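Local coordinates for molybdenum cofactor biosynthesis protein (PDB 1XI8) that probably acts as a molybdopterin molybdotransferase of the MoeA family, inserting the metal during synthesis of the molybdenum cofactor, at residues L260-G265 and R299-S304; G305-V310 and G371-L376; F314-K319 and Y382-E387; D341-Q346 and A362-K367. All coordinates share one frame; numbering follows the deposited sequence.

Contact 1 (L260-G265 and R299-S304); sequences LVLITG and RVFVMS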
loop_
_atom_site.group_PDB
_atom_site.type_symbol
_atom_site.label_atom_id
_atom_site.label_comp_id
_atom_site.label_asym_id
_atom_site.label_seq_id
_atom_site.Cartn_x
_atom_site.Cartn_y
_atom_site.Cartn_z
ATOM N N LEU A 260 -2.818 -5.368 -22.543
ATOM C CA LEU A 260 -3.030 -3.939 -22.479
ATOM C C LEU A 260 -1.733 -3.253 -22.891
ATOM O O LEU A 260 -0.654 -3.692 -22.504
ATOM C CB LEU A 260 -3.420 -3.567 -21.054
ATOM C CG LEU A 260 -4.287 -2.362 -20.728
ATOM C CD1 LEU A 260 -5.497 -2.283 -21.620
ATOM C CD2 LEU A 260 -4.713 -2.473 -19.272
ATOM N N VAL A 261 -1.837 -2.191 -23.686
ATOM C CA VAL A 261 -0.664 -1.484 -24.163
ATOM C C VAL A 261 -0.746 0.007 -23.863
ATOM O O VAL A 261 -1.773 0.638 -24.098
ATOM C CB VAL A 261 -0.464 -1.679 -25.677
ATOM C CG1 VAL A 261 0.774 -0.940 -26.141
ATOM C CG2 VAL A 261 -0.353 -3.149 -26.007
ATOM N N LEU A 262 0.347 0.556 -23.340
ATOM C CA LEU A 262 0.458 1.981 -23.086
ATOM C C LEU A 262 1.530 2.572 -23.980
ATOM O O LEU A 262 2.693 2.179 -23.919
ATOM C CB LEU A 262 0.828 2.240 -21.629
ATOM C CG LEU A 262 -0.022 1.569 -20.558
ATOM C CD1 LEU A 262 0.529 1.866 -19.188
ATOM C CD2 LEU A 262 -1.432 2.046 -20.654
ATOM N N ILE A 263 1.134 3.513 -24.822
ATOM C CA ILE A 263 2.089 4.254 -25.644
ATOM C C ILE A 263 2.080 5.718 -25.223
ATOM O O ILE A 263 1.057 6.383 -25.283
ATOM C CB ILE A 263 1.782 4.115 -27.156
ATOM C CG1 ILE A 263 2.772 4.930 -27.987
ATOM C CG2 ILE A 263 0.343 4.521 -27.474
ATOM C CD1 ILE A 263 2.692 4.656 -29.481
ATOM N N THR A 264 3.211 6.224 -24.766
ATOM C CA THR A 264 3.277 7.631 -24.381
ATOM C C THR A 264 3.625 8.462 -25.582
ATOM O O THR A 264 3.908 7.931 -26.645
ATOM C CB THR A 264 4.349 7.876 -23.328
ATOM O OG1 THR A 264 5.631 7.522 -23.862
ATOM C CG2 THR A 264 4.061 7.050 -22.095
ATOM N N GLY A 265 3.614 9.776 -25.419
ATOM C CA GLY A 265 4.099 10.652 -26.477
ATOM C C GLY A 265 2.995 11.025 -27.428
ATOM O O GLY A 265 2.339 12.044 -27.207
ATOM N N ARG A 299 -7.455 -2.221 -26.583
ATOM C CA ARG A 299 -6.491 -2.621 -25.546
ATOM C C ARG A 299 -5.291 -1.661 -25.408
ATOM O O ARG A 299 -4.337 -1.947 -24.688
ATOM C CB ARG A 299 -6.023 -4.080 -25.767
ATOM C CG ARG A 299 -7.131 -5.152 -25.763
ATOM C CD ARG A 299 -7.860 -5.144 -24.428
ATOM N NE ARG A 299 -8.771 -6.273 -24.195
ATOM C CZ ARG A 299 -8.536 -7.257 -23.331
ATOM N NH1 ARG A 299 -7.418 -7.253 -22.617
ATOM N NH2 ARG A 299 -9.415 -8.245 -23.179
ATOM N N VAL A 300 -5.338 -0.524 -26.093
ATOM C CA VAL A 300 -4.231 0.421 -26.004
ATOM C C VAL A 300 -4.660 1.807 -25.537
ATOM O O VAL A 300 -5.630 2.376 -26.028
ATOM C CB VAL A 300 -3.428 0.522 -27.339
ATOM C CG1 VAL A 300 -4.348 0.736 -28.471
ATOM C CG2 VAL A 300 -2.446 1.678 -27.270
ATOM N N PHE A 301 -3.930 2.342 -24.568
ATOM C CA PHE A 301 -4.137 3.719 -24.158
ATOM C C PHE A 301 -3.107 4.589 -24.837
ATOM O O PHE A 301 -1.911 4.339 -24.731
ATOM C CB PHE A 301 -3.992 3.877 -22.648
ATOM C CG PHE A 301 -5.134 3.327 -21.863
ATOM C CD1 PHE A 301 -5.076 2.041 -21.337
ATOM C CD2 PHE A 301 -6.263 4.095 -21.633
ATOM C CE1 PHE A 301 -6.132 1.532 -20.598
ATOM C CE2 PHE A 301 -7.312 3.597 -20.895
ATOM C CZ PHE A 301 -7.251 2.310 -20.373
ATOM N N VAL A 302 -3.570 5.608 -25.545
ATOM C CA VAL A 302 -2.670 6.599 -26.118
ATOM C C VAL A 302 -2.471 7.651 -25.042
ATOM O O VAL A 302 -3.371 8.440 -24.773
ATOM C CB VAL A 302 -3.241 7.206 -27.426
ATOM C CG1 VAL A 302 -2.369 8.364 -27.928
ATOM C CG2 VAL A 302 -3.344 6.133 -28.487
ATOM N N MET A 303 -1.301 7.637 -24.409
ATOM C CA MET A 303 -1.057 8.490 -23.236
ATOM C C MET A 303 -0.178 9.708 -23.532
ATOM O O MET A 303 0.414 9.817 -24.594
ATOM C CB MET A 303 -0.477 7.667 -22.073
ATOM C CG MET A 303 -1.338 6.495 -21.649
ATOM S SD MET A 303 -0.681 5.544 -20.252
ATOM C CE MET A 303 -1.220 6.488 -18.831
ATOM N N SER A 304 -0.102 10.624 -22.579
ATOM C CA SER A 304 0.679 11.843 -22.748
ATOM C C SER A 304 2.187 11.609 -22.650
ATOM O O SER A 304 2.655 10.503 -22.368
ATOM C CB SER A 304 0.237 12.876 -21.708
ATOM O OG SER A 304 1.113 13.997 -21.654
#

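Contact 2 (G305-V310 and G371-L376); sequences GYPVAV and GIISSL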
loop_
_atom_site.group_PDB
_atom_site.type_symbol
_atom_site.label_atom_id
_atom_site.label_comp_id
_atom_site.label_asym_id
_atom_site.label_seq_id
_atom_site.Cartn_x
_atom_site.Cartn_y
_atom_site.Cartn_z
ATOM N N GLY A 305 2.948 12.668 -22.889
ATOM C CA GLY A 305 4.384 12.627 -22.709
ATOM C C GLY A 305 4.798 13.362 -21.452
ATOM O O GLY A 305 5.948 13.308 -21.055
ATOM N N TYR A 306 3.865 14.056 -20.812
ATOM C CA TYR A 306 4.216 14.813 -19.620
ATOM C C TYR A 306 3.938 13.993 -18.369
ATOM O O TYR A 306 2.814 13.546 -18.155
ATOM C CB TYR A 306 3.482 16.160 -19.560
ATOM C CG TYR A 306 3.523 16.947 -20.859
ATOM C CD1 TYR A 306 2.355 17.183 -21.596
ATOM C CD2 TYR A 306 4.726 17.450 -21.355
ATOM C CE1 TYR A 306 2.386 17.903 -22.787
ATOM C CE2 TYR A 306 4.773 18.169 -22.542
ATOM C CZ TYR A 306 3.605 18.392 -23.256
ATOM O OH TYR A 306 3.660 19.106 -24.441
ATOM N N PRO A 307 4.976 13.790 -17.538
ATOM C CA PRO A 307 4.930 13.034 -16.291
ATOM C C PRO A 307 3.642 13.192 -15.474
ATOM O O PRO A 307 3.075 12.184 -15.061
ATOM C CB PRO A 307 6.113 13.596 -15.516
ATOM C CG PRO A 307 7.081 13.952 -16.550
ATOM C CD PRO A 307 6.330 14.300 -17.802
ATOM N N VAL A 308 3.188 14.426 -15.237
ATOM C CA VAL A 308 2.009 14.632 -14.389
ATOM C C VAL A 308 0.717 14.249 -15.128
ATOM O O VAL A 308 -0.217 13.752 -14.521
ATOM C CB VAL A 308 1.929 16.063 -13.787
ATOM C CG1 VAL A 308 1.440 17.002 -14.794
ATOM C CG2 VAL A 308 0.960 16.107 -12.628
ATOM N N ALA A 309 0.684 14.470 -16.437
ATOM C CA ALA A 309 -0.441 14.037 -17.256
ATOM C C ALA A 309 -0.508 12.511 -17.329
ATOM O O ALA A 309 -1.582 11.931 -17.291
ATOM C CB ALA A 309 -0.347 14.635 -18.660
ATOM N N VAL A 310 0.652 11.876 -17.430
ATOM C CA VAL A 310 0.739 10.427 -17.491
ATOM C C VAL A 310 0.253 9.793 -16.193
ATOM O O VAL A 310 -0.496 8.818 -16.205
ATOM C CB VAL A 310 2.173 9.970 -17.821
ATOM C CG1 VAL A 310 2.308 8.476 -17.658
ATOM C CG2 VAL A 310 2.526 10.376 -19.236
ATOM N N GLY A 371 5.189 19.197 -16.947
ATOM C CA GLY A 371 6.485 18.512 -16.862
ATOM C C GLY A 371 7.073 18.426 -15.458
ATOM O O GLY A 371 8.181 17.894 -15.277
ATOM N N ILE A 372 6.320 18.912 -14.468
ATOM C CA ILE A 372 6.823 19.108 -13.108
ATOM C C ILE A 372 6.487 17.987 -12.117
ATOM O O ILE A 372 5.588 18.131 -11.276
ATOM C CB ILE A 372 6.295 20.451 -12.549
ATOM C CG1 ILE A 372 6.516 21.560 -13.589
ATOM C CG2 ILE A 372 6.940 20.780 -11.188
ATOM C CD1 ILE A 372 5.648 22.781 -13.388
ATOM N N ILE A 373 7.238 16.887 -12.187
ATOM C CA ILE A 373 6.985 15.727 -11.335
ATOM C C ILE A 373 7.149 15.972 -9.827
ATOM O O ILE A 373 6.890 15.069 -9.024
ATOM C CB ILE A 373 7.883 14.530 -11.729
ATOM C CG1 ILE A 373 9.321 14.776 -11.334
ATOM C CG2 ILE A 373 7.896 14.322 -13.218
ATOM C CD1 ILE A 373 10.259 13.808 -12.027
ATOM N N SER A 374 7.583 17.161 -9.417
ATOM C CA SER A 374 7.735 17.394 -7.969
ATOM C C SER A 374 6.372 17.500 -7.267
ATOM O O SER A 374 6.264 17.211 -6.077
ATOM C CB SER A 374 8.625 18.608 -7.654
ATOM O OG SER A 374 7.888 19.811 -7.758
ATOM N N SER A 375 5.337 17.908 -8.000
ATOM C CA SER A 375 3.989 17.944 -7.423
ATOM C C SER A 375 3.478 16.527 -7.186
ATOM O O SER A 375 2.686 16.298 -6.275
ATOM C CB SER A 375 2.996 18.744 -8.279
ATOM O OG SER A 375 2.902 18.222 -9.587
ATOM N N LEU A 376 3.943 15.580 -7.993
ATOM C CA LEU A 376 3.585 14.186 -7.791
ATOM C C LEU A 376 4.217 13.632 -6.510
ATOM O O LEU A 376 3.573 12.883 -5.762
ATOM C CB LEU A 376 3.982 13.336 -9.005
ATOM C CG LEU A 376 3.344 13.701 -10.354
ATOM C CD1 LEU A 376 3.691 12.674 -11.410
ATOM C CD2 LEU A 376 1.834 13.845 -10.234
#

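Contact 3 (F314-K319 and Y382-E387); sequences FHLFVK and YLVVPE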
loop_
_atom_site.group_PDB
_atom_site.type_symbol
_atom_site.label_atom_id
_atom_site.label_comp_id
_atom_site.label_asym_id
_atom_site.label_seq_id
_atom_site.Cartn_x
_atom_site.Cartn_y
_atom_site.Cartn_z
ATOM N N PHE A 314 -3.087 7.617 -15.630
ATOM C CA PHE A 314 -2.991 6.271 -15.060
ATOM C C PHE A 314 -4.038 6.042 -13.983
ATOM O O PHE A 314 -4.749 5.040 -14.016
ATOM C CB PHE A 314 -1.597 5.937 -14.508
ATOM C CG PHE A 314 -1.521 4.558 -13.924
ATOM C CD1 PHE A 314 -1.909 4.321 -12.616
ATOM C CD2 PHE A 314 -1.096 3.490 -14.689
ATOM C CE1 PHE A 314 -1.859 3.050 -12.082
ATOM C CE2 PHE A 314 -1.041 2.211 -14.155
ATOM C CZ PHE A 314 -1.421 1.996 -12.852
ATOM N N HIS A 315 -4.122 6.972 -13.038
ATOM C CA HIS A 315 -5.073 6.871 -11.930
ATOM C C HIS A 315 -6.536 7.039 -12.341
ATOM O O HIS A 315 -7.415 6.397 -11.772
ATOM C CB HIS A 315 -4.723 7.854 -10.809
ATOM C CG HIS A 315 -3.593 7.392 -9.942
ATOM N ND1 HIS A 315 -3.777 6.551 -8.867
ATOM C CD2 HIS A 315 -2.263 7.645 -9.997
ATOM C CE1 HIS A 315 -2.615 6.309 -8.296
ATOM N NE2 HIS A 315 -1.680 6.960 -8.962
ATOM N N LEU A 316 -6.804 7.886 -13.328
ATOM C CA LEU A 316 -8.182 8.094 -13.747
ATOM C C LEU A 316 -8.666 7.011 -14.714
ATOM O O LEU A 316 -9.862 6.793 -14.848
ATOM C CB LEU A 316 -8.367 9.494 -14.342
ATOM C CG LEU A 316 -8.130 10.694 -13.417
ATOM C CD1 LEU A 316 -8.522 11.966 -14.103
ATOM C CD2 LEU A 316 -8.898 10.552 -12.128
ATOM N N PHE A 317 -7.738 6.316 -15.367
ATOM C CA PHE A 317 -8.107 5.306 -16.352
ATOM C C PHE A 317 -7.413 3.935 -16.225
ATOM O O PHE A 317 -8.075 2.914 -16.040
ATOM C CB PHE A 317 -7.882 5.845 -17.771
ATOM C CG PHE A 317 -8.907 6.845 -18.218
ATOM C CD1 PHE A 317 -8.644 8.205 -18.156
ATOM C CD2 PHE A 317 -10.133 6.425 -18.714
ATOM C CE1 PHE A 317 -9.585 9.128 -18.571
ATOM C CE2 PHE A 317 -11.070 7.338 -19.132
ATOM C CZ PHE A 317 -10.797 8.695 -19.059
ATOM N N VAL A 318 -6.088 3.913 -16.345
ATOM C CA VAL A 318 -5.348 2.645 -16.443
ATOM C C VAL A 318 -5.476 1.757 -15.195
ATOM O O VAL A 318 -5.713 0.547 -15.307
ATOM C CB VAL A 318 -3.868 2.884 -16.845
ATOM C CG1 VAL A 318 -3.109 1.579 -16.919
ATOM C CG2 VAL A 318 -3.811 3.603 -18.187
ATOM N N LYS A 319 -5.331 2.366 -14.020
ATOM C CA LYS A 319 -5.553 1.681 -12.751
ATOM C C LYS A 319 -6.900 0.941 -12.727
ATOM O O LYS A 319 -6.993 -0.185 -12.236
ATOM C CB LYS A 319 -5.493 2.693 -11.614
ATOM C CG LYS A 319 -5.739 2.129 -10.234
ATOM C CD LYS A 319 -5.572 3.204 -9.144
ATOM C CE LYS A 319 -6.650 4.289 -9.222
ATOM N NZ LYS A 319 -6.640 5.226 -8.060
ATOM N N TYR A 382 -5.201 12.353 -4.212
ATOM C CA TYR A 382 -5.728 13.266 -5.193
ATOM C C TYR A 382 -7.195 13.550 -4.961
ATOM O O TYR A 382 -7.944 12.722 -4.448
ATOM C CB TYR A 382 -5.489 12.762 -6.620
ATOM C CG TYR A 382 -6.238 11.503 -7.000
ATOM C CD1 TYR A 382 -5.656 10.253 -6.835
ATOM C CD2 TYR A 382 -7.524 11.564 -7.538
ATOM C CE1 TYR A 382 -6.321 9.103 -7.188
ATOM C CE2 TYR A 382 -8.200 10.410 -7.893
ATOM C CZ TYR A 382 -7.594 9.184 -7.716
ATOM O OH TYR A 382 -8.251 8.020 -8.063
ATOM N N LEU A 383 -7.576 14.753 -5.349
ATOM C CA LEU A 383 -8.929 15.230 -5.260
ATOM C C LEU A 383 -9.445 15.402 -6.681
ATOM O O LEU A 383 -8.723 15.890 -7.545
ATOM C CB LEU A 383 -8.920 16.568 -4.534
ATOM C CG LEU A 383 -10.045 17.575 -4.723
ATOM C CD1 LEU A 383 -11.336 17.041 -4.138
ATOM C CD2 LEU A 383 -9.633 18.874 -4.051
ATOM N N VAL A 384 -10.679 14.990 -6.935
ATOM C CA VAL A 384 -11.277 15.256 -8.232
ATOM C C VAL A 384 -12.246 16.448 -8.148
ATOM O O VAL A 384 -13.039 16.548 -7.212
ATOM C CB VAL A 384 -11.967 13.988 -8.861
ATOM C CG1 VAL A 384 -10.927 12.979 -9.306
ATOM C CG2 VAL A 384 -12.983 13.347 -7.911
ATOM N N VAL A 385 -12.158 17.356 -9.114
ATOM C CA VAL A 385 -13.122 18.458 -9.254
ATOM C C VAL A 385 -13.902 18.228 -10.547
ATOM O O VAL A 385 -13.436 18.563 -11.629
ATOM C CB VAL A 385 -12.429 19.815 -9.265
ATOM C CG1 VAL A 385 -13.460 20.924 -9.115
ATOM C CG2 VAL A 385 -11.434 19.884 -8.134
ATOM N N PRO A 386 -15.097 17.636 -10.415
ATOM C CA PRO A 386 -15.908 16.954 -11.444
ATOM C C PRO A 386 -16.623 17.758 -12.535
ATOM O O PRO A 386 -17.624 17.274 -13.062
ATOM C CB PRO A 386 -16.959 16.173 -10.623
ATOM C CG PRO A 386 -16.555 16.334 -9.174
ATOM C CD PRO A 386 -15.748 17.594 -9.096
ATOM N N GLU A 387 -16.138 18.940 -12.888
ATOM C CA GLU A 387 -16.617 19.635 -14.104
ATOM C C GLU A 387 -17.986 20.328 -14.051
ATOM O O GLU A 387 -18.198 21.296 -14.779
ATOM C CB GLU A 387 -16.492 18.757 -15.362
ATOM C CG GLU A 387 -17.625 17.785 -15.623
ATOM C CD GLU A 387 -17.110 16.490 -16.237
ATOM O OE1 GLU A 387 -16.481 16.554 -17.310
ATOM O OE2 GLU A 387 -17.323 15.416 -15.639
#

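Contact 4 (D341-Q346 and A362-K367); sequences DDVPSQ and AKVIKK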
loop_
_atom_site.group_PDB
_atom_site.type_symbol
_atom_site.label_atom_id
_atom_site.label_comp_id
_atom_site.label_asym_id
_atom_site.label_seq_id
_atom_site.Cartn_x
_atom_site.Cartn_y
_atom_site.Cartn_z
ATOM N N ASP A 341 -6.236 24.781 1.610
ATOM C CA ASP A 341 -6.201 25.846 0.601
ATOM C C ASP A 341 -7.451 25.856 -0.316
ATOM O O ASP A 341 -8.300 24.942 -0.252
ATOM C CB ASP A 341 -4.922 25.722 -0.244
ATOM C CG ASP A 341 -3.662 25.532 0.608
ATOM O OD1 ASP A 341 -3.339 26.432 1.430
ATOM O OD2 ASP A 341 -2.991 24.481 0.450
ATOM N N ASP A 342 -7.565 26.893 -1.152
ATOM C CA ASP A 342 -8.619 26.963 -2.168
ATOM C C ASP A 342 -8.264 26.049 -3.348
ATOM O O ASP A 342 -7.089 25.882 -3.684
ATOM C CB ASP A 342 -8.799 28.395 -2.698
ATOM C CG ASP A 342 -9.545 29.309 -1.728
ATOM O OD1 ASP A 342 -9.340 30.541 -1.815
ATOM O OD2 ASP A 342 -10.334 28.823 -0.886
ATOM N N VAL A 343 -9.271 25.457 -3.979
ATOM C CA VAL A 343 -9.023 24.622 -5.153
ATOM C C VAL A 343 -9.701 25.255 -6.340
ATOM O O VAL A 343 -10.900 25.065 -6.548
ATOM C CB VAL A 343 -9.520 23.173 -4.988
ATOM C CG1 VAL A 343 -9.319 22.390 -6.283
ATOM C CG2 VAL A 343 -8.794 22.507 -3.841
ATOM N N PRO A 344 -8.928 26.023 -7.116
ATOM C CA PRO A 344 -9.456 26.723 -8.265
ATOM C C PRO A 344 -9.607 25.736 -9.394
ATOM O O PRO A 344 -8.738 24.887 -9.602
ATOM C CB PRO A 344 -8.339 27.704 -8.613
ATOM C CG PRO A 344 -7.081 26.967 -8.211
ATOM C CD PRO A 344 -7.478 26.246 -6.938
ATOM N N SER A 345 -10.704 25.838 -10.120
ATOM C CA SER A 345 -10.873 25.010 -11.276
ATOM C C SER A 345 -11.697 25.804 -12.262
ATOM O O SER A 345 -11.559 27.029 -12.344
ATOM C CB SER A 345 -11.551 23.690 -10.909
ATOM O OG SER A 345 -11.220 22.694 -11.863
ATOM N N GLN A 346 -12.546 25.105 -13.004
ATOM C CA GLN A 346 -13.374 25.716 -14.019
ATOM C C GLN A 346 -14.443 24.712 -14.385
ATOM O O GLN A 346 -14.209 23.509 -14.324
ATOM C CB GLN A 346 -12.544 26.062 -15.264
ATOM N N ALA A 362 -6.096 18.104 4.123
ATOM C CA ALA A 362 -5.503 18.024 2.788
ATOM C C ALA A 362 -4.875 19.347 2.366
ATOM O O ALA A 362 -5.544 20.387 2.312
ATOM C CB ALA A 362 -6.529 17.569 1.749
ATOM N N LYS A 363 -3.581 19.292 2.060
ATOM C CA LYS A 363 -2.845 20.455 1.605
ATOM C C LYS A 363 -2.697 20.410 0.082
ATOM O O LYS A 363 -2.131 19.474 -0.474
ATOM C CB LYS A 363 -1.488 20.507 2.306
ATOM C CG LYS A 363 -0.570 21.625 1.855
ATOM C CD LYS A 363 -1.054 23.022 2.285
ATOM C CE LYS A 363 0.090 24.047 2.161
ATOM N NZ LYS A 363 -0.361 25.466 2.312
ATOM N N VAL A 364 -3.225 21.426 -0.585
ATOM C CA VAL A 364 -3.162 21.527 -2.032
ATOM C C VAL A 364 -1.760 21.884 -2.532
ATOM O O VAL A 364 -1.181 22.886 -2.116
ATOM C CB VAL A 364 -4.141 22.588 -2.529
ATOM C CG1 VAL A 364 -4.071 22.715 -4.046
ATOM C CG2 VAL A 364 -5.559 22.259 -2.063
ATOM N N ILE A 365 -1.223 21.060 -3.429
ATOM C CA ILE A 365 0.101 21.278 -4.000
ATOM C C ILE A 365 0.076 22.273 -5.162
ATOM O O ILE A 365 -0.536 22.018 -6.193
ATOM C CB ILE A 365 0.694 19.966 -4.523
ATOM C CG1 ILE A 365 0.488 18.848 -3.497
ATOM C CG2 ILE A 365 2.166 20.154 -4.877
ATOM C CD1 ILE A 365 1.056 19.160 -2.103
ATOM N N LYS A 366 0.756 23.406 -4.990
ATOM C CA LYS A 366 0.808 24.437 -6.024
ATOM C C LYS A 366 1.877 24.080 -7.049
ATOM O O LYS A 366 3.056 24.051 -6.719
ATOM C CB LYS A 366 1.118 25.800 -5.389
ATOM N N LYS A 367 1.474 23.794 -8.285
ATOM C CA LYS A 367 2.436 23.536 -9.373
ATOM C C LYS A 367 1.771 22.832 -10.550
ATOM O O LYS A 367 1.288 23.487 -11.476
ATOM C CB LYS A 367 3.659 22.735 -8.886
#

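Contact 1 (L260-G265 and R299-S304)
Arg299 O receives the N-H of Val261 at 2.7 Å, and Leu260 CA comes to the same oxygen at 3.2 Å as a CA-H...O contact. This opens the ladder between two neighbouring parallel strands inside the mixed sheet of the probable molybdopterin-binding domain. The ladder continues with Phe301 N on Val261 O, Ile263 N on Phe301 O and Met303 N on Ile263 O. On one face, Val261, Ile263 and Val300 pack against helix 244-257. On the other, Leu262 and Phe301 run alongside each other toward Val318 of helix 307-326. With chi1 at -52°, Leu262 CG stands anti to its carbonyl carbon, and beyond it CD2 meets Phe301 CD1 at 3.7 Å and Met303 SD at 3.6 Å. An alanine at Leu262 would probably open a gap between the ring, the sulfur and the helix, leaving the methionine freer to turn. Past the strands the two segments stay together: Thr264 CB sits 3.3 Å from Ser304 O, and that oxygen also takes a weak bond from Gly265 N at 3.3 Å.

Contact 2 (G305-V310 and G371-L376)
Val308 and Leu376 meet methyl to methyl, with Val308 CG2 3.4 Å from Leu376 CD2. Their side chains cross obliquely, and the leucine fork divides its work: CD2 takes the valine methyl, while CD1 turns to the backbone, 3.7 Å from Pro307 O and close to Val308 CA. Val308 CG2 stands anti to its own backbone N, which brings that methyl rather than CG1 to the leucine. It also lies 4.2 Å from Ser375 OG. The serine hydroxyl is itself turned back into its own chain: at chi1 58° OG lies between the backbone N and the carbonyl carbon, and from there it donates to Ile372 O at 3.2 Å. That carbonyl accepts Ser375 N as well, so two donors from one residue grip it at the start of the short helix. Pro307 faces Ile373 through CB and CG, but Ile373 CG2 is modelled too near Pro307 CB for the detail of this pair to be trusted. At the outer end Tyr306 CB passes Gly371 N at 4.4 Å.

Tyr306 is the N-cap of helix 307-326, and its carbonyl takes the N-H of Val310 at 2.8 Å. Behind Leu376 lies Met222 of helix 219-229. The second subunit also reaches this region: Leu376 O accepts from Gln171 of that subunit, and Ile373 packs on Leu175 of the same neighbour. This is an apolar interdomain joint, in which the first turn of a helix of the probable molybdopterin-binding domain abuts a short helix of the MoeA C-terminal region.

Contact 3 (F314-K319 and Y382-E387)
Lys319 NZ and Tyr382 OH reach each other tip to tip, and the amine donates to the phenol oxygen at 3.2 Å. NZ arrives at the edge of the phenol ring, near its plane. Lys319 runs extended from the helix until chi3, which at 67° turns CE out of the extended line. The same nitrogen makes a weak bond to His315 ND1 at 3.3 Å, lying in the plane of the imidazole at its edge. His315, one turn earlier, brings its ring obliquely against that of Tyr382, with centroids 5.6 Å apart and planes at 56°; the nearest atoms are His315 ND1 and Tyr382 CE1, at 4.0 Å. Farther round the same phenol, Leu316 CD2 approaches Tyr382 CE2 at 4.3 Å and reaches on to Val384 CG1 at 4.2 Å. A phenylalanine at Tyr382 would probably keep the ring packing but leave the buried amine without its hydroxyl acceptor.

A second shell sets these groups in place. Phe352 of strand 350-358 stacks on the Tyr382 ring, Phe311 and Tyr403 meet the imidazole, and Glu332 forms a long, weak ion pair with NZ. Within the helix, in a wider pi-type turn, Lys319 N donates to Phe314 O at 2.7 Å. The helix and strand segments run at 90° to each other, their axes 11.6 Å apart, with Tyr382 and Val384 as alternate strand residues facing the helix. It is a helix-on-sheet interface between domains, joining helix 307-326 to the mixed sheet of the C-terminal region.

Contact 4 (D341-Q346 and A362-K367)
Just past strand 334-339 of the C-terminal (domain IV) sheet, Asp341 turns its carboxylate onto the neighbouring strand 361-364 and meets Lys363 and Val364 there. OD1 of Asp341 takes Lys363 NZ at 3.3 Å through its syn lone pair, and the two form a salt bridge. OD2 has a weaker share of the same amine, at 3.4 Å, and a weak bond from the backbone Val364 N at 3.2 Å, bent to 131° at the hydrogen. One carboxylate thus holds both a side chain and a main chain of the same strand. The CB of Lys363 points away from the aspartate; a bend at chi2 of 70° starts the chain back, and the amine ends beside the carboxylate. This pair sits at the surface, where solvent is likely to weaken its pull.

Next to this polar group the contact becomes apolar. The segment moves on into strand 343-344, which pairs with 391-392, while Asp342 turns its OD2 elsewhere, to Arg394 N. Val343 packs on Val353, Leu383 and Val385. Asp341 CB lies 4.0 Å from Val364 CB, and Val364 CG2 closes the packing against Val343 CG2 at 3.7 Å.

In the fold
Contacts 1 and 3 are buried, contact 2 is partly so, and contact 4 lies at the surface, its centre about 23 Å from the centre of the chain. Helix 307-326 ties the first three together: it follows strand 300-302 of contact 1, gives its first turn to contact 2 and a later one to contact 3, where Val318 also backs Leu262 and Phe301. Contacts 3 and 4 reach the same C-terminal sheet, with Leu383 and Val385 packing on Val343. Chemistry changes with place: backbone bonds within a sheet in contact 1, apolar packing in contact 2, a buried amine-phenol bond in contact 3, and an ion pair in contact 4.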